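Long-range contacts in N-acetyl-beta-D glucosaminidase (Rhizomucor miehei CAU432, PDB 4ZM6), which probably cleaves terminal N-acetylglucosamine as a family 3 glycoside hydrolase and also carries a glucosamine N-acetyltransferase region that binds acetyl-CoA: residues L367-P372 with H506-R511; V374-K379 with V530-A535; T452-L457 with P483-C488; L475-V480 with D493-T498. All coordinates share one frame; numbering follows the deposited sequence.

Contact 1. Residues L367-P372 with H506-R511; sequences LYDRVP and HEAAVR
Ala508, on helix 503-513, presses its methyl into the turn that runs from Tyr368 to Val371, where helix 357-368 gives way to loop, and this is the tightly packed half of the contact. The type I beta turn presents Tyr368, and Pro372, the next residue after it, adds its ring. Ala508 CB lies 4.1 Å from Tyr368 CB and 4.0 Å from Pro372 CD, while Pro372 CG rests 3.9 Å from the carbonyl Ala508 O. Tyr368 takes part only through its CB end and backbone; the phenol leads away, and its OH is hydrogen-bonded to Glu500. All three residues are buried.

The other half is looser and lies at the partly exposed side. Here Asp369 and Arg511 meet in a salt bridge, Asp369 OD2 to Arg511 NH1 at 2.6 Å. OD2 comes in at the edge of the guanidinium and in its plane, but the carboxylate itself is rotated, its plane 56° from that of the guanidinium. Asp369 OD1 stays near the same nitrogen, 3.0 Å from Arg511 NH1, so one nitrogen faces both oxygens rather than two nitrogens pairing with two oxygens. The Arg511 chain is bent at chi3 (75°), which sets NE, and NE forms a second salt bridge with Glu516.

With two acids as partners, the guanidinium has its charge balanced, and it probably favours the ionised form of Asp369. The side chain of Asp369 is also about 6 Å from that of Arg520, which binds acetyl-CoA, so its negative charge may be felt there too.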
loop_
_atom_site.group_PDB
_atom_site.type_symbol
_atom_site.label_atom_id
_atom_site.label_comp_id
_atom_site.label_asym_id
_atom_site.label_seq_id
_atom_site.Cartn_x
_atom_site.Cartn_y
_atom_site.Cartn_z
ATOM N N LEU A 367 -7.826 -3.173 30.179
ATOM C CA LEU A 367 -6.787 -2.880 29.200
ATOM C C LEU A 367 -5.399 -3.086 29.768
ATOM O O LEU A 367 -4.581 -3.767 29.150
ATOM C CB LEU A 367 -6.909 -1.454 28.653
ATOM C CG LEU A 367 -8.104 -1.171 27.736
ATOM C CD1 LEU A 367 -7.965 0.220 27.124
ATOM C CD2 LEU A 367 -8.247 -2.229 26.647
ATOM N N TYR A 368 -5.134 -2.517 30.942
ATOM C CA TYR A 368 -3.779 -2.535 31.503
ATOM C C TYR A 368 -3.236 -3.941 31.751
ATOM O O TYR A 368 -2.029 -4.130 31.730
ATOM C CB TYR A 368 -3.678 -1.678 32.771
ATOM C CG TYR A 368 -3.463 -0.203 32.488
ATOM C CD1 TYR A 368 -2.240 0.263 32.009
ATOM C CD2 TYR A 368 -4.475 0.729 32.700
ATOM C CE1 TYR A 368 -2.036 1.610 31.750
ATOM C CE2 TYR A 368 -4.278 2.078 32.443
ATOM C CZ TYR A 368 -3.057 2.512 31.969
ATOM O OH TYR A 368 -2.855 3.851 31.715
ATOM N N ASP A 369 -4.113 -4.924 31.956
ATOM C CA ASP A 369 -3.686 -6.331 32.057
ATOM C C ASP A 369 -3.087 -6.874 30.755
ATOM O O ASP A 369 -2.434 -7.926 30.755
ATOM C CB ASP A 369 -4.862 -7.229 32.457
ATOM C CG ASP A 369 -5.280 -7.050 33.903
ATOM O OD1 ASP A 369 -4.593 -6.331 34.659
ATOM O OD2 ASP A 369 -6.304 -7.643 34.293
ATOM N N ARG A 370 -3.331 -6.171 29.652
ATOM C CA ARG A 370 -2.830 -6.559 28.337
ATOM C C ARG A 370 -1.666 -5.665 27.867
ATOM O O ARG A 370 -1.262 -5.746 26.706
ATOM C CB ARG A 370 -3.974 -6.483 27.312
ATOM C CG ARG A 370 -5.258 -7.211 27.712
ATOM C CD ARG A 370 -6.444 -6.816 26.836
ATOM N NE ARG A 370 -6.232 -7.086 25.408
ATOM C CZ ARG A 370 -6.944 -6.552 24.411
ATOM N NH1 ARG A 370 -7.924 -5.684 24.656
ATOM N NH2 ARG A 370 -6.660 -6.875 23.151
ATOM N N VAL A 371 -1.142 -4.817 28.758
ATOM C CA VAL A 371 -0.130 -3.811 28.384
ATOM C C VAL A 371 1.331 -4.224 28.637
ATOM O O VAL A 371 2.107 -4.314 27.689
ATOM C CB VAL A 371 -0.420 -2.446 29.050
ATOM C CG1 VAL A 371 0.779 -1.512 28.960
ATOM C CG2 VAL A 371 -1.640 -1.796 28.407
ATOM N N PRO A 372 1.722 -4.463 29.899
ATOM C CA PRO A 372 3.154 -4.676 30.095
ATOM C C PRO A 372 3.696 -5.920 29.394
ATOM O O PRO A 372 2.974 -6.902 29.209
ATOM C CB PRO A 372 3.290 -4.807 31.614
ATOM C CG PRO A 372 1.964 -5.289 32.067
ATOM C CD PRO A 372 0.961 -4.664 31.143
ATOM N N HIS A 506 1.658 0.216 36.877
ATOM C CA HIS A 506 2.402 -0.442 37.950
ATOM C C HIS A 506 1.617 -1.619 38.545
ATOM O O HIS A 506 2.195 -2.667 38.841
ATOM C CB HIS A 506 2.775 0.556 39.050
ATOM C CG HIS A 506 3.779 1.583 38.621
ATOM N ND1 HIS A 506 3.913 2.804 39.250
ATOM C CD2 HIS A 506 4.689 1.578 37.618
ATOM C CE1 HIS A 506 4.868 3.499 38.660
ATOM N NE2 HIS A 506 5.355 2.778 37.668
ATOM N N GLU A 507 0.308 -1.459 38.718
ATOM C CA GLU A 507 -0.508 -2.558 39.215
ATOM C C GLU A 507 -0.351 -3.755 38.278
ATOM O O GLU A 507 0.040 -4.836 38.707
ATOM C CB GLU A 507 -1.974 -2.132 39.353
ATOM C CG GLU A 507 -2.968 -3.257 39.647
ATOM C CD GLU A 507 -2.732 -3.968 40.971
ATOM O OE1 GLU A 507 -3.387 -5.013 41.206
ATOM O OE2 GLU A 507 -1.909 -3.487 41.784
ATOM N N ALA A 508 -0.613 -3.543 36.992
ATOM C CA ALA A 508 -0.460 -4.594 35.985
ATOM C C ALA A 508 0.950 -5.186 35.944
ATOM O O ALA A 508 1.122 -6.384 35.736
ATOM C CB ALA A 508 -0.827 -4.052 34.619
ATOM N N ALA A 509 1.958 -4.342 36.131
ATOM C CA ALA A 509 3.344 -4.809 36.152
ATOM C C ALA A 509 3.615 -5.744 37.334
ATOM O O ALA A 509 4.346 -6.729 37.200
ATOM C CB ALA A 509 4.297 -3.626 36.182
ATOM N N VAL A 510 3.022 -5.437 38.484
ATOM C CA VAL A 510 3.132 -6.310 39.649
ATOM C C VAL A 510 2.375 -7.618 39.422
ATOM O O VAL A 510 2.892 -8.698 39.712
ATOM C CB VAL A 510 2.630 -5.613 40.922
ATOM C CG1 VAL A 510 2.480 -6.607 42.062
ATOM C CG2 VAL A 510 3.591 -4.499 41.310
ATOM N N ARG A 511 1.163 -7.516 38.888
ATOM C CA ARG A 511 0.379 -8.706 38.533
ATOM C C ARG A 511 1.173 -9.657 37.632
ATOM O O ARG A 511 1.141 -10.877 37.818
ATOM C CB ARG A 511 -0.921 -8.309 37.836
ATOM C CG ARG A 511 -1.857 -7.483 38.699
ATOM C CD ARG A 511 -3.253 -7.460 38.115
ATOM N NE ARG A 511 -3.936 -8.730 38.346
ATOM C CZ ARG A 511 -4.954 -9.196 37.622
ATOM N NH1 ARG A 511 -5.429 -8.505 36.590
ATOM N NH2 ARG A 511 -5.494 -10.372 37.930
#

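Contact 2. Residues V374-K379 with V530-A535; sequences VVTNRK and VDDAIA
Asp532 carries CG between its backbone N and carbonyl carbon (chi1 55°), and the Arg378 chain is bent at both chi2 and chi3; together these bring the carboxylate and the guanidinium to one another. The side chains cross at about a right angle, and Arg378 NH1 donates to the syn lone pair of Asp532 OD2 at 3.1 Å. The bond is bent, 141° at the hydrogen, with OD2 lying 28° out of the guanidinium plane.

Next to this pair the loop 530-535 runs across strand 373-377, an outermost strand of its sheet. Ile534 N donates to Val375 O at 3.1 Å, and the same oxygen takes a CA-H contact from Ala533 CA at 3.6 Å. Val375 and Thr376 form a classic beta bulge opposite Tyr495. From the loop, Ile534 CD1 comes 3.7 Å from Asn377 CB and 4.1 Å from Val374 CG1. Val530 CG1 meets Thr376 CG2 at 4.0 Å.

Arg378 has further partners: NE forms a salt bridge with Asp493, and NH2 is hydrogen-bonded to Pro490 O. Its guanidinium is thus gripped at three nitrogens and its rotation should be well fixed. With two acids beside it the positive charge is probably favoured, and the exposed Asp532 ties the loop to the sheet edge through charge as well as through one backbone bond.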
loop_
_atom_site.group_PDB
_atom_site.type_symbol
_atom_site.label_atom_id
_atom_site.label_comp_id
_atom_site.label_asym_id
_atom_site.label_seq_id
_atom_site.Cartn_x
_atom_site.Cartn_y
_atom_site.Cartn_z
ATOM N N VAL A 374 6.931 -8.765 29.153
ATOM C CA VAL A 374 8.122 -9.419 29.673
ATOM C C VAL A 374 9.056 -9.557 28.484
ATOM O O VAL A 374 8.734 -10.253 27.519
ATOM C CB VAL A 374 7.801 -10.805 30.250
ATOM C CG1 VAL A 374 9.072 -11.505 30.692
ATOM C CG2 VAL A 374 6.817 -10.678 31.409
ATOM N N VAL A 375 10.204 -8.888 28.551
ATOM C CA VAL A 375 11.109 -8.785 27.415
ATOM C C VAL A 375 12.160 -9.895 27.449
ATOM O O VAL A 375 12.434 -10.532 26.431
ATOM C CB VAL A 375 11.780 -7.400 27.386
ATOM C CG1 VAL A 375 12.709 -7.269 26.188
ATOM C CG2 VAL A 375 10.725 -6.308 27.359
ATOM N N THR A 376 12.756 -10.120 28.612
ATOM C CA THR A 376 13.642 -11.266 28.790
ATOM C C THR A 376 13.346 -11.952 30.109
ATOM O O THR A 376 12.822 -11.348 31.040
ATOM C CB THR A 376 15.143 -10.889 28.718
ATOM O OG1 THR A 376 15.474 -9.972 29.763
ATOM C CG2 THR A 376 15.477 -10.262 27.365
ATOM N N ASN A 377 13.677 -13.234 30.158
ATOM C CA ASN A 377 13.410 -14.070 31.311
ATOM C C ASN A 377 14.253 -15.339 31.166
ATOM O O ASN A 377 13.739 -16.463 31.168
ATOM C CB ASN A 377 11.909 -14.384 31.389
ATOM C CG ASN A 377 11.485 -14.935 32.738
ATOM O OD1 ASN A 377 12.219 -14.869 33.726
ATOM N ND2 ASN A 377 10.287 -15.479 32.785
ATOM N N ARG A 378 15.561 -15.132 31.026
ATOM C CA ARG A 378 16.508 -16.207 30.735
ATOM C C ARG A 378 16.553 -17.317 31.793
ATOM O O ARG A 378 16.741 -18.482 31.449
ATOM C CB ARG A 378 17.921 -15.635 30.514
ATOM C CG ARG A 378 18.319 -15.474 29.049
ATOM C CD ARG A 378 18.276 -14.039 28.542
ATOM N NE ARG A 378 19.368 -13.232 29.092
ATOM C CZ ARG A 378 19.737 -12.024 28.654
ATOM N NH1 ARG A 378 19.125 -11.437 27.626
ATOM N NH2 ARG A 378 20.739 -11.396 29.252
ATOM N N LYS A 379 16.378 -16.960 33.066
ATOM C CA LYS A 379 16.406 -17.938 34.164
ATOM C C LYS A 379 15.008 -18.346 34.648
ATOM O O LYS A 379 14.883 -19.013 35.670
ATOM C CB LYS A 379 17.177 -17.372 35.357
ATOM C CG LYS A 379 18.522 -16.743 35.030
ATOM C CD LYS A 379 19.569 -17.770 34.626
ATOM C CE LYS A 379 20.938 -17.396 35.182
ATOM N NZ LYS A 379 21.983 -18.408 34.866
ATOM N N VAL A 530 19.821 -6.140 22.556
ATOM C CA VAL A 530 18.964 -7.179 23.124
ATOM C C VAL A 530 18.153 -7.821 21.995
ATOM O O VAL A 530 17.103 -7.305 21.603
ATOM C CB VAL A 530 17.997 -6.613 24.182
ATOM C CG1 VAL A 530 17.210 -7.740 24.836
ATOM C CG2 VAL A 530 18.750 -5.806 25.228
ATOM N N ASP A 531 18.650 -8.946 21.484
ATOM C CA ASP A 531 18.078 -9.599 20.300
ATOM C C ASP A 531 17.282 -10.869 20.607
ATOM O O ASP A 531 16.575 -11.378 19.735
ATOM C CB ASP A 531 19.194 -9.913 19.299
ATOM C CG ASP A 531 19.800 -8.657 18.698
ATOM O OD1 ASP A 531 19.100 -7.981 17.913
ATOM O OD2 ASP A 531 20.970 -8.344 19.015
ATOM N N ASP A 532 17.384 -11.370 21.836
ATOM C CA ASP A 532 16.669 -12.587 22.235
ATOM C C ASP A 532 15.350 -12.263 22.950
ATOM O O ASP A 532 14.961 -12.953 23.900
ATOM C CB ASP A 532 17.568 -13.511 23.083
ATOM C CG ASP A 532 18.158 -12.819 24.309
ATOM O OD1 ASP A 532 18.831 -11.777 24.150
ATOM O OD2 ASP A 532 17.961 -13.333 25.429
ATOM N N ALA A 533 14.655 -11.227 22.474
ATOM C CA ALA A 533 13.343 -10.861 23.003
ATOM C C ALA A 533 12.398 -12.068 22.939
ATOM O O ALA A 533 12.453 -12.843 21.988
ATOM C CB ALA A 533 12.772 -9.684 22.220
ATOM N N ILE A 534 11.562 -12.237 23.964
ATOM C CA ILE A 534 10.631 -13.373 24.029
ATOM C C ILE A 534 9.455 -13.159 23.086
ATOM O O ILE A 534 8.726 -12.175 23.210
ATOM C CB ILE A 534 10.063 -13.586 25.452
ATOM C CG1 ILE A 534 11.167 -14.024 26.413
ATOM C CG2 ILE A 534 8.938 -14.622 25.442
ATOM C CD1 ILE A 534 10.753 -13.963 27.864
ATOM N N ALA A 535 9.260 -14.104 22.169
ATOM C CA ALA A 535 8.188 -14.027 21.182
ATOM C C ALA A 535 6.950 -14.802 21.650
ATOM O O ALA A 535 7.016 -16.022 21.809
ATOM C CB ALA A 535 8.674 -14.579 19.850
#

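Contact 3. Residues T452-L457 with P483-C488; sequences TANANL and PYDQMC
Asp485 sends its carboxylate into the loop 452-457, where OD2 accepts two hydrogen bonds. With CG anti to the carbonyl carbon (chi1 -68°), the carboxylate is directed at Thr452 and Ala455. The first donor is Thr452 OG1, 2.9 Å from Asp485 OD2, which uses the anti lone pair, the one away from OD1. Thr452 holds this hydroxyl between its backbone N and carbonyl carbon, and the two side chains slide past each other in opposite directions. The second donor is Ala455 N, 3.1 Å from Asp485 OD2 and well above the carboxylate plane, 58° out of it. Asn456 N adds a weak bond to the other oxygen, Asp485 OD1, at 3.5 Å. A short 3-10 segment, 455-457, therefore starts with its amides turned to the acid, and the Ala455 methyl packs beside it, CB to Asp485 CG 3.9 Å.

Both segments follow the C-terminal ends of neighbouring parallel strands, 447-452 and 475-479. Those strands belong to the six-stranded sheet, five parallel strands and one antiparallel, familiar from the alpha/beta sandwich domain of family 3 glycoside hydrolases.

Farther along, Cys488 packs against Asn456: its SG sits 3.7 Å from both Asn456 CA and Asn456 CB. Cys488 follows Asp485 by one 3-10 turn, closed by its own N bonding to Asp485 O, and the acid and the sulfur both reach Asn456. The phenol of Tyr484 leads off, and its OH bonds to Asn138 in the N-terminal hydrolase region.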
loop_
_atom_site.group_PDB
_atom_site.type_symbol
_atom_site.label_atom_id
_atom_site.label_comp_id
_atom_site.label_asym_id
_atom_site.label_seq_id
_atom_site.Cartn_x
_atom_site.Cartn_y
_atom_site.Cartn_z
ATOM N N THR A 452 13.553 1.163 37.137
ATOM C CA THR A 452 14.234 2.175 36.337
ATOM C C THR A 452 13.209 3.068 35.659
ATOM O O THR A 452 12.102 2.639 35.346
ATOM C CB THR A 452 15.167 1.560 35.280
ATOM O OG1 THR A 452 14.393 0.935 34.248
ATOM C CG2 THR A 452 16.106 0.542 35.928
ATOM N N ALA A 453 13.591 4.323 35.471
ATOM C CA ALA A 453 12.799 5.295 34.746
ATOM C C ALA A 453 13.778 6.051 33.859
ATOM O O ALA A 453 14.492 6.939 34.332
ATOM C CB ALA A 453 12.099 6.230 35.716
ATOM N N ASN A 454 13.829 5.660 32.584
ATOM C CA ASN A 454 14.777 6.211 31.607
ATOM C C ASN A 454 16.228 6.166 32.098
ATOM O O ASN A 454 16.938 7.174 32.083
ATOM C CB ASN A 454 14.368 7.635 31.189
ATOM C CG ASN A 454 13.133 7.656 30.295
ATOM O OD1 ASN A 454 12.686 6.622 29.804
ATOM N ND2 ASN A 454 12.585 8.844 30.068
ATOM N N ALA A 455 16.656 4.986 32.545
ATOM C CA ALA A 455 18.052 4.753 32.907
ATOM C C ALA A 455 18.986 5.173 31.771
ATOM O O ALA A 455 20.006 5.812 32.011
ATOM C CB ALA A 455 18.272 3.290 33.267
ATOM N N ASN A 456 18.612 4.847 30.533
ATOM C CA ASN A 456 19.381 5.251 29.342
ATOM C C ASN A 456 19.554 6.766 29.162
ATOM O O ASN A 456 20.105 7.203 28.149
ATOM C CB ASN A 456 18.800 4.608 28.055
ATOM C CG ASN A 456 17.509 5.274 27.552
ATOM O OD1 ASN A 456 17.068 4.999 26.431
ATOM N ND2 ASN A 456 16.903 6.135 28.363
ATOM N N LEU A 457 19.052 7.542 30.131
ATOM C CA LEU A 457 19.245 8.993 30.220
ATOM C C LEU A 457 19.764 9.457 31.595
ATOM O O LEU A 457 19.987 10.649 31.786
ATOM C CB LEU A 457 17.906 9.698 29.928
ATOM C CG LEU A 457 17.524 10.174 28.511
ATOM C CD1 LEU A 457 18.250 9.468 27.367
ATOM C CD2 LEU A 457 16.013 10.074 28.318
ATOM N N PRO A 483 11.030 1.926 27.209
ATOM C CA PRO A 483 11.387 0.506 27.301
ATOM C C PRO A 483 12.819 0.153 26.893
ATOM O O PRO A 483 13.213 -1.013 26.991
ATOM C CB PRO A 483 10.401 -0.150 26.333
ATOM C CG PRO A 483 10.177 0.889 25.297
ATOM C CD PRO A 483 10.145 2.185 26.058
ATOM N N TYR A 484 13.596 1.141 26.457
ATOM C CA TYR A 484 14.934 0.883 25.911
ATOM C C TYR A 484 16.010 0.615 26.981
ATOM O O TYR A 484 17.106 0.159 26.653
ATOM C CB TYR A 484 15.389 2.056 25.034
ATOM C CG TYR A 484 14.435 2.464 23.914
ATOM C CD1 TYR A 484 14.311 1.700 22.753
ATOM C CD2 TYR A 484 13.693 3.638 24.006
ATOM C CE1 TYR A 484 13.459 2.083 21.732
ATOM C CE2 TYR A 484 12.839 4.031 22.992
ATOM C CZ TYR A 484 12.723 3.251 21.853
ATOM O OH TYR A 484 11.868 3.654 20.842
ATOM N N ASP A 485 15.692 0.871 28.250
ATOM C CA ASP A 485 16.695 0.880 29.324
ATOM C C ASP A 485 17.643 -0.329 29.345
ATOM O O ASP A 485 18.812 -0.180 29.714
ATOM C CB ASP A 485 16.015 1.028 30.693
ATOM C CG ASP A 485 15.373 2.396 30.892
ATOM O OD1 ASP A 485 15.529 3.273 30.019
ATOM O OD2 ASP A 485 14.708 2.602 31.930
ATOM N N GLN A 486 17.156 -1.512 28.952
ATOM C CA GLN A 486 17.981 -2.727 29.000
ATOM C C GLN A 486 19.148 -2.691 28.025
ATOM O O GLN A 486 20.102 -3.457 28.173
ATOM C CB GLN A 486 17.151 -3.994 28.769
ATOM C CG GLN A 486 17.980 -5.273 28.844
ATOM C CD GLN A 486 17.157 -6.544 28.908
ATOM O OE1 GLN A 486 17.464 -7.444 29.686
ATOM N NE2 GLN A 486 16.122 -6.635 28.080
ATOM N N MET A 487 19.085 -1.802 27.037
ATOM C CA MET A 487 20.225 -1.586 26.149
ATOM C C MET A 487 21.501 -1.262 26.939
ATOM O O MET A 487 22.602 -1.574 26.487
ATOM C CB MET A 487 19.920 -0.474 25.139
ATOM C CG MET A 487 19.955 0.929 25.723
ATOM S SD MET A 487 19.230 2.146 24.619
ATOM C CE MET A 487 20.452 2.187 23.307
ATOM N N CYS A 488 21.341 -0.640 28.109
ATOM C CA CYS A 488 22.457 -0.308 29.005
ATOM C C CYS A 488 22.927 -1.463 29.914
ATOM O O CYS A 488 23.979 -1.362 30.542
ATOM C CB CYS A 488 22.080 0.898 29.875
ATOM S SG CYS A 488 21.636 2.374 28.924
#

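Contact 4. Residues L475-V480 with D493-T498; sequences LVVAAV and DTYLVT
Val477 O is met from strand 494-497 by two donors at once: Leu496 N gives a hydrogen bond of 3.0 Å, and Tyr495 CA adds a CA-H contact at 3.3 Å. On each side of it the ladder continues, with Val477 N bonded to Thr494 O, Ala479 N to Leu496 O, and Thr498 N to Ala479 O at 3.2 Å. The strands run parallel, 20° apart.

Side chains alternate across the sheet. On the face of Val477, Ala479 and Val497, the Tyr495 ring reaches toward the neighbouring strand. Its CG is anti to the backbone N (chi1 174°), and the ring then runs past Val477, whose CB lies at the ring edge and in its plane, to Ala479. Tyr495 CD1 is 3.9 Å from Val477 CG1, and Tyr495 CE1 is 3.8 Å from Ala479 CB. The small Ala479 lies beside the phenol end, where the hydroxyl bonds to Pro483 O.

The opposite face belongs to Ala478 and Leu496. Leu496 has CG between its backbone N and carbonyl carbon (chi1 71°), and its CD2 reaches Ala478 CB at 3.8 Å. Helix 503-513 covers this side, with Ile513 on Leu496. Past the last bridge, Val480 and Thr498 lie side by side and point the same way, Val480 CB 3.5 Å from Thr498 OG1; that hydroxyl bonds to Glu500 O.

Everything touching here is buried. This is the interior of a mixed, mainly parallel alpha/beta sheet, with strand 447-452 next to 475-479 and the antiparallel strand 373-377 next to 494-497, as in the sandwich domain of family 3 glycoside hydrolases.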
loop_
_atom_site.group_PDB
_atom_site.type_symbol
_atom_site.label_atom_id
_atom_site.label_comp_id
_atom_site.label_asym_id
_atom_site.label_seq_id
_atom_site.Cartn_x
_atom_site.Cartn_y
_atom_site.Cartn_z
ATOM N N LEU A 475 17.201 -11.186 40.595
ATOM C CA LEU A 475 16.944 -9.805 40.205
ATOM C C LEU A 475 15.863 -9.755 39.144
ATOM O O LEU A 475 15.855 -10.584 38.252
ATOM C CB LEU A 475 18.222 -9.196 39.628
ATOM C CG LEU A 475 18.153 -7.756 39.123
ATOM C CD1 LEU A 475 17.914 -6.792 40.279
ATOM C CD2 LEU A 475 19.432 -7.409 38.377
ATOM N N VAL A 476 14.949 -8.794 39.249
ATOM C CA VAL A 476 14.048 -8.462 38.144
ATOM C C VAL A 476 14.077 -6.944 37.984
ATOM O O VAL A 476 14.060 -6.213 38.975
ATOM C CB VAL A 476 12.595 -9.001 38.330
ATOM C CG1 VAL A 476 12.515 -10.045 39.438
ATOM C CG2 VAL A 476 11.590 -7.890 38.601
ATOM N N VAL A 477 14.131 -6.476 36.739
ATOM C CA VAL A 477 14.179 -5.046 36.445
ATOM C C VAL A 477 12.945 -4.606 35.653
ATOM O O VAL A 477 12.686 -5.114 34.562
ATOM C CB VAL A 477 15.448 -4.694 35.652
ATOM C CG1 VAL A 477 15.504 -3.198 35.361
ATOM C CG2 VAL A 477 16.687 -5.154 36.412
ATOM N N ALA A 478 12.196 -3.657 36.213
ATOM C CA ALA A 478 11.017 -3.093 35.560
ATOM C C ALA A 478 11.272 -1.641 35.173
ATOM O O ALA A 478 11.402 -0.781 36.050
ATOM C CB ALA A 478 9.816 -3.177 36.488
ATOM N N ALA A 479 11.345 -1.376 33.866
ATOM C CA ALA A 479 11.470 -0.011 33.339
ATOM C C ALA A 479 10.087 0.581 33.067
ATOM O O ALA A 479 9.295 0.018 32.310
ATOM C CB ALA A 479 12.309 -0.005 32.074
ATOM N N VAL A 480 9.800 1.721 33.681
ATOM C CA VAL A 480 8.441 2.254 33.679
ATOM C C VAL A 480 8.257 3.501 32.809
ATOM O O VAL A 480 7.137 3.978 32.647
ATOM C CB VAL A 480 7.945 2.517 35.119
ATOM C CG1 VAL A 480 8.050 1.242 35.935
ATOM C CG2 VAL A 480 8.725 3.639 35.795
ATOM N N ASP A 493 19.107 -10.855 33.088
ATOM C CA ASP A 493 18.385 -12.012 32.562
ATOM C C ASP A 493 16.876 -11.832 32.589
ATOM O O ASP A 493 16.161 -12.486 31.824
ATOM C CB ASP A 493 18.750 -13.269 33.360
ATOM C CG ASP A 493 20.174 -13.737 33.107
ATOM O OD1 ASP A 493 20.639 -13.643 31.950
ATOM O OD2 ASP A 493 20.825 -14.211 34.066
ATOM N N THR A 494 16.384 -10.954 33.457
ATOM C CA THR A 494 14.942 -10.833 33.660
ATOM C C THR A 494 14.520 -9.356 33.721
ATOM O O THR A 494 14.832 -8.641 34.673
ATOM C CB THR A 494 14.471 -11.699 34.862
ATOM O OG1 THR A 494 13.383 -11.069 35.548
ATOM C CG2 THR A 494 15.620 -11.970 35.832
ATOM N N TYR A 495 13.811 -8.930 32.674
ATOM C CA TYR A 495 13.500 -7.526 32.416
ATOM C C TYR A 495 12.105 -7.406 31.804
ATOM O O TYR A 495 11.719 -8.222 30.961
ATOM C CB TYR A 495 14.551 -6.956 31.456
ATOM C CG TYR A 495 14.311 -5.539 30.965
ATOM C CD1 TYR A 495 14.548 -4.444 31.786
ATOM C CD2 TYR A 495 13.883 -5.297 29.660
ATOM C CE1 TYR A 495 14.339 -3.151 31.334
ATOM C CE2 TYR A 495 13.675 -4.010 29.198
ATOM C CZ TYR A 495 13.905 -2.943 30.040
ATOM O OH TYR A 495 13.706 -1.665 29.583
ATOM N N LEU A 496 11.354 -6.397 32.241
ATOM C CA LEU A 496 10.012 -6.131 31.710
ATOM C C LEU A 496 9.792 -4.633 31.557
ATOM O O LEU A 496 10.568 -3.832 32.065
ATOM C CB LEU A 496 8.921 -6.737 32.607
ATOM C CG LEU A 496 8.668 -6.100 33.983
ATOM C CD1 LEU A 496 7.212 -6.265 34.395
ATOM C CD2 LEU A 496 9.590 -6.675 35.048
ATOM N N VAL A 497 8.728 -4.258 30.856
ATOM C CA VAL A 497 8.459 -2.855 30.556
ATOM C C VAL A 497 6.970 -2.548 30.710
ATOM O O VAL A 497 6.121 -3.386 30.399
ATOM C CB VAL A 497 8.951 -2.478 29.139
ATOM C CG1 VAL A 497 10.469 -2.564 29.070
ATOM C CG2 VAL A 497 8.319 -3.368 28.071
ATOM N N THR A 498 6.668 -1.355 31.220
ATOM C CA THR A 498 5.292 -0.953 31.492
ATOM C C THR A 498 4.847 0.206 30.617
ATOM O O THR A 498 3.673 0.570 30.635
ATOM C CB THR A 498 5.104 -0.554 32.972
ATOM O OG1 THR A 498 5.609 0.768 33.201
ATOM C CG2 THR A 498 5.818 -1.547 33.895
#

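All four contacts gather around one mixed sheet. Contact 4 is its parallel interior. Contact 2 sits about 10 Å away between centres, joined through Val375 N to Tyr495 O at 2.9 Å. Contact 3, also about 10 Å from contact 4 between centres, follows the C-terminal ends of two of its strands, and Thr452 O meets Val480 N at 3.0 Å. Contact 1 lies on the helix side, where Ala509 packs on Thr498, and its first segment leads straight into the strand of contact 2. Acetyl-CoA is nearest to contact 1, about 9 Å from the Asp369 side chain, and about 12 Å from the Ile534 side chain in contact 2; contacts 3 and 4 lie away from the annotated sites.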